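Local atomic coordinates of AOC_like domain-containing protein (Frankia sp. Cc1.17, PDB entry 7DVI), a protein that acts as an exo-selective intermolecular Diels-Alderase on non-natural substrates and belongs to the allene oxide cyclase-like barrel family. Residues A[39-44]-A[105-109]; A[43-48]-A[73-77]. All blocks are in the same frame, centred on the assembly; numbering follows the deposited sequence.

Interaction 1: A[39-44]-A[105-109]; sequences VNVADP and FNDVK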
# COMPACT_ATOMS: atom_id res chain seq x y z
N VAL A 39 15.60 -12.40 -11.37
CA VAL A 39 14.25 -12.98 -11.34
C VAL A 39 14.13 -14.05 -12.44
O VAL A 39 14.36 -13.73 -13.62
CB VAL A 39 13.14 -11.92 -11.51
CG1 VAL A 39 11.79 -12.61 -11.63
CG2 VAL A 39 13.10 -10.94 -10.33
N ASN A 40 13.76 -15.25 -12.03
CA ASN A 40 13.44 -16.39 -12.93
C ASN A 40 12.04 -16.14 -13.42
O ASN A 40 11.10 -16.32 -12.61
CB ASN A 40 13.59 -17.72 -12.21
CG ASN A 40 13.36 -18.90 -13.14
OD1 ASN A 40 12.49 -18.86 -14.00
ND2 ASN A 40 14.13 -19.93 -12.95
N VAL A 41 11.90 -15.66 -14.66
CA VAL A 41 10.58 -15.13 -15.10
C VAL A 41 9.54 -16.26 -15.09
O VAL A 41 8.36 -16.00 -14.72
CB VAL A 41 10.67 -14.44 -16.46
CG1 VAL A 41 9.31 -14.05 -16.97
CG2 VAL A 41 11.56 -13.23 -16.37
N ALA A 42 9.95 -17.47 -15.43
CA ALA A 42 9.01 -18.60 -15.60
C ALA A 42 8.56 -19.05 -14.21
O ALA A 42 7.39 -19.34 -14.05
CB ALA A 42 9.68 -19.72 -16.38
N ASP A 43 9.48 -19.04 -13.25
CA ASP A 43 9.38 -19.68 -11.93
C ASP A 43 10.09 -18.79 -10.91
O ASP A 43 11.14 -19.12 -10.36
CB ASP A 43 9.99 -21.08 -11.98
CG ASP A 43 9.86 -21.78 -10.66
OD1 ASP A 43 8.93 -21.41 -9.88
OD2 ASP A 43 10.69 -22.67 -10.40
N PRO A 44 9.54 -17.59 -10.65
CA PRO A 44 10.16 -16.64 -9.71
C PRO A 44 10.34 -17.16 -8.28
O PRO A 44 9.48 -17.77 -7.69
CB PRO A 44 9.23 -15.41 -9.77
CG PRO A 44 7.92 -15.95 -10.37
CD PRO A 44 8.32 -17.07 -11.30
N PHE A 105 3.02 -10.85 -9.75
CA PHE A 105 3.90 -11.11 -10.92
C PHE A 105 3.17 -11.90 -12.03
O PHE A 105 3.50 -11.70 -13.23
CB PHE A 105 5.21 -11.72 -10.46
CG PHE A 105 6.34 -11.56 -11.43
CD1 PHE A 105 6.90 -10.31 -11.66
CD2 PHE A 105 6.87 -12.65 -12.09
CE1 PHE A 105 7.97 -10.15 -12.52
CE2 PHE A 105 7.94 -12.50 -12.95
CZ PHE A 105 8.48 -11.25 -13.19
N ASN A 106 2.13 -12.65 -11.69
CA ASN A 106 1.31 -13.41 -12.66
C ASN A 106 0.51 -12.42 -13.50
O ASN A 106 0.53 -12.57 -14.73
CB ASN A 106 0.44 -14.46 -11.97
CG ASN A 106 1.29 -15.57 -11.39
OD1 ASN A 106 2.36 -15.87 -11.92
ND2 ASN A 106 0.87 -16.16 -10.29
N ASP A 107 -0.08 -11.40 -12.85
CA ASP A 107 -0.83 -10.31 -13.52
C ASP A 107 0.13 -9.59 -14.46
O ASP A 107 -0.21 -9.32 -15.63
CB ASP A 107 -1.43 -9.35 -12.48
CG ASP A 107 -2.74 -9.84 -11.92
OD1 ASP A 107 -3.20 -10.89 -12.38
OD2 ASP A 107 -3.31 -9.13 -11.06
N VAL A 108 1.35 -9.33 -13.98
CA VAL A 108 2.39 -8.68 -14.81
C VAL A 108 2.58 -9.48 -16.10
O VAL A 108 2.40 -8.91 -17.20
CB VAL A 108 3.71 -8.52 -14.06
CG1 VAL A 108 4.78 -7.96 -14.99
CG2 VAL A 108 3.57 -7.63 -12.82
N LYS A 109 2.97 -10.74 -15.97
CA LYS A 109 3.29 -11.62 -17.12
C LYS A 109 2.09 -11.76 -18.06
O LYS A 109 2.31 -11.84 -19.27
CB LYS A 109 3.77 -12.97 -16.61
CG LYS A 109 5.11 -12.89 -15.92
CD LYS A 109 5.74 -14.22 -15.64
CE LYS A 109 4.99 -15.07 -14.64
NZ LYS A 109 5.57 -16.43 -14.58
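The ring of Phe105 meets the loop 39-44 at three points, and one of them is polar: the carbonyl oxygen of Val41 lies at its edge, close to the ring plane, with O 3.9 Å from CE2. Two aliphatic groups arrive obliquely. Val39 brings CG1 to 3.9 Å from Phe105 CZ, the two side chains running past one another in opposite senses, while the Pro44 ring reaches CD2 of Phe105 through its CG, also at 3.9 Å. With CG of Phe105 anti to the backbone N (chi1 -158°), the ring leaves the first residue of the short helix 105-109 and extends to the loop. Val82 and Thr84 of strand 82-92 also pack against it, so the phenyl group touches both loop and barrel wall, and Pro44 too packs on Val82.

One helical turn further on, Lys109 takes up the same carbonyl. Its chain bends at chi3 (-66°), passes CD at 3.8 Å from Val41 CG1, and delivers NZ to Val41 O at 2.8 Å, in the carbonyl plane. The loop is itself shaped by an Asx motif, in which Asn40 OD1 accepts from Asp43 N. Val41 O thus receives an ammonium hydrogen bond while lying beside an aromatic edge; the positive charge would probably polarise this carbonyl and strengthen the tie between loop and helix.

Interaction 2: A[43-48]-A[73-77]; sequences DPQVGQ and IRYKK. With EDO (1,2-ethanediol), chain D; EDO (1,2-ethanediol), chain F.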
# COMPACT_ATOMS: atom_id res chain seq x y z
N ASP A 43 9.48 -19.04 -13.25
CA ASP A 43 9.38 -19.68 -11.93
C ASP A 43 10.09 -18.79 -10.91
O ASP A 43 11.14 -19.12 -10.36
CB ASP A 43 9.99 -21.08 -11.98
CG ASP A 43 9.86 -21.78 -10.66
OD1 ASP A 43 8.93 -21.41 -9.88
OD2 ASP A 43 10.69 -22.67 -10.40
N PRO A 44 9.54 -17.59 -10.65
CA PRO A 44 10.16 -16.64 -9.71
C PRO A 44 10.34 -17.16 -8.28
O PRO A 44 9.48 -17.77 -7.69
CB PRO A 44 9.23 -15.41 -9.77
CG PRO A 44 7.92 -15.95 -10.37
CD PRO A 44 8.32 -17.07 -11.30
N GLN A 45 11.50 -16.91 -7.70
CA GLN A 45 11.79 -17.30 -6.31
C GLN A 45 11.89 -16.06 -5.40
O GLN A 45 12.52 -15.00 -5.80
CB GLN A 45 13.09 -18.10 -6.27
CG GLN A 45 13.13 -19.15 -7.38
CD GLN A 45 12.11 -20.23 -7.11
OE1 GLN A 45 12.12 -20.80 -6.03
NE2 GLN A 45 11.20 -20.46 -8.04
N VAL A 46 11.35 -16.22 -4.20
CA VAL A 46 11.37 -15.18 -3.13
C VAL A 46 12.79 -14.67 -3.00
O VAL A 46 13.72 -15.49 -2.85
CB VAL A 46 10.83 -15.73 -1.79
CG1 VAL A 46 11.12 -14.77 -0.64
CG2 VAL A 46 9.35 -16.01 -1.87
N GLY A 47 12.98 -13.36 -2.98
CA GLY A 47 14.30 -12.78 -2.75
C GLY A 47 14.97 -12.37 -4.04
O GLY A 47 15.95 -11.64 -3.96
N GLN A 48 14.49 -12.83 -5.20
CA GLN A 48 15.00 -12.35 -6.50
C GLN A 48 14.57 -10.87 -6.68
O GLN A 48 13.42 -10.52 -6.28
CB GLN A 48 14.47 -13.24 -7.61
CG GLN A 48 15.08 -14.67 -7.53
CD GLN A 48 14.64 -15.60 -8.64
OE1 GLN A 48 13.61 -15.40 -9.27
NE2 GLN A 48 15.44 -16.64 -8.87
N ILE A 73 10.65 -10.18 -5.55
CA ILE A 73 9.65 -11.25 -5.30
C ILE A 73 9.58 -11.41 -3.79
O ILE A 73 10.63 -11.71 -3.19
CB ILE A 73 10.10 -12.59 -5.95
CG1 ILE A 73 10.47 -12.43 -7.43
CG2 ILE A 73 9.03 -13.63 -5.72
CD1 ILE A 73 9.36 -11.91 -8.32
N ARG A 74 8.43 -11.25 -3.16
CA ARG A 74 8.46 -11.22 -1.68
C ARG A 74 7.80 -12.46 -1.07
O ARG A 74 8.23 -12.91 -0.02
CB ARG A 74 7.80 -9.93 -1.15
CG ARG A 74 8.66 -8.69 -1.36
CD ARG A 74 9.85 -8.66 -0.42
NE ARG A 74 9.34 -8.38 0.91
CZ ARG A 74 8.95 -7.18 1.37
NH1 ARG A 74 9.11 -6.06 0.65
NH2 ARG A 74 8.38 -7.11 2.56
N TYR A 75 6.72 -12.91 -1.63
CA TYR A 75 6.00 -14.09 -1.07
C TYR A 75 5.03 -14.67 -2.09
O TYR A 75 4.68 -13.96 -3.06
CB TYR A 75 5.26 -13.74 0.23
CG TYR A 75 4.12 -12.75 0.12
CD1 TYR A 75 4.31 -11.39 0.35
CD2 TYR A 75 2.82 -13.18 -0.04
CE1 TYR A 75 3.25 -10.49 0.34
CE2 TYR A 75 1.75 -12.31 -0.05
CZ TYR A 75 1.97 -10.95 0.13
OH TYR A 75 0.86 -10.16 0.09
N LYS A 76 4.61 -15.93 -1.85
CA LYS A 76 3.64 -16.65 -2.70
C LYS A 76 2.41 -16.99 -1.86
O LYS A 76 2.51 -17.25 -0.65
CB LYS A 76 4.29 -17.87 -3.37
CG LYS A 76 5.50 -17.54 -4.23
CD LYS A 76 6.09 -18.74 -4.96
CE LYS A 76 7.59 -18.63 -5.20
NZ LYS A 76 8.10 -19.72 -6.06
N LYS A 77 1.27 -16.91 -2.49
CA LYS A 77 0.01 -17.28 -1.82
C LYS A 77 -0.39 -18.71 -2.22
O LYS A 77 -0.02 -19.16 -3.32
CB LYS A 77 -1.05 -16.27 -2.24
CG LYS A 77 -0.81 -14.90 -1.61
CD LYS A 77 -2.05 -14.23 -1.15
CE LYS A 77 -2.86 -13.77 -2.33
NZ LYS A 77 -4.19 -13.34 -1.87
C1 EDO D . -0.61 -7.37 -0.45
O1 EDO D . -1.67 -6.55 -0.79
C2 EDO D . -0.35 -7.26 0.98
O2 EDO D . 0.86 -7.90 1.41
C1 EDO F . 5.71 -3.93 2.72
O1 EDO F . 6.08 -4.72 3.80
C2 EDO F . 6.86 -3.09 2.31
O2 EDO F . 8.00 -3.86 2.06
O HOH W 1 7.39 -19.42 -8.68
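Ile73 lies against a type II beta turn, Gln45 to Gln48, which leads from the loop into strand 49-57 of the antiparallel barrel. Its CB sits 3.4 Å from Gln45 O, which closes the turn by accepting from Gln48 N. CG2 stays beside the same peptide, CG1 lies 3.7 Å from both Gln45 O and Gln48 O and meets Gln48 CB, and CD1 ends on Pro44 CB at 3.8 Å. Two bonds to the backbone of Ile73 fix the residue against the turn: Gly47 N donates to Ile73 O at 2.9 Å, nearly straight (N-H...O 172°), and Ile73 N donates to Gln48 O, continuing the pairing of strands 49-57 and 63-76.

Beyond Ile73 the strand carries a classic beta bulge, where Arg74 and Tyr75 both face Leu83. Val46 covers this irregular backbone, its CG1 on Arg74 O and its CG2 on Tyr75 CA. Tyr75 turns away from the loop; its OH hydrogen-bonds Asp129 of the second subunit and accepts from one 1,2-ethanediol, while Arg74 NH1 donates to O2 of another, both probably from the crystallisation liquor.

Lys76, extended beyond CG, carries NZ to Pro44 O, where it donates a hydrogen bond of 2.9 Å. Gln45 folds at chi2 (-69°) and gives NE2 to Asp43 O, from above the carbonyl plane. One water donates to Asp43 OD1 and accepts from Lys76 NZ at 2.7 Å.

Interactions 1 and 2 illustrate how one connection can be fastened to two parts of a barrel. Both start from the loop between strands 22-37 and 49-57 and share Asp43 and Pro44; their centres lie 9 Å apart. Along the chain the loop comes first, then the end of strand 63-76, then helix 105-109, which follows strand 95-104. Strand 82-92 backs both contacts through Val82 and Thr84. The two are coupled directly, since Gln48 OE1 probably accepts a hydrogen bond from Asn40 N. Together they tie the loop to strand 63-76 and to the helix that follows strand 95-104 in the eight-stranded antiparallel barrel, with interaction 2 lying nearer the second subunit.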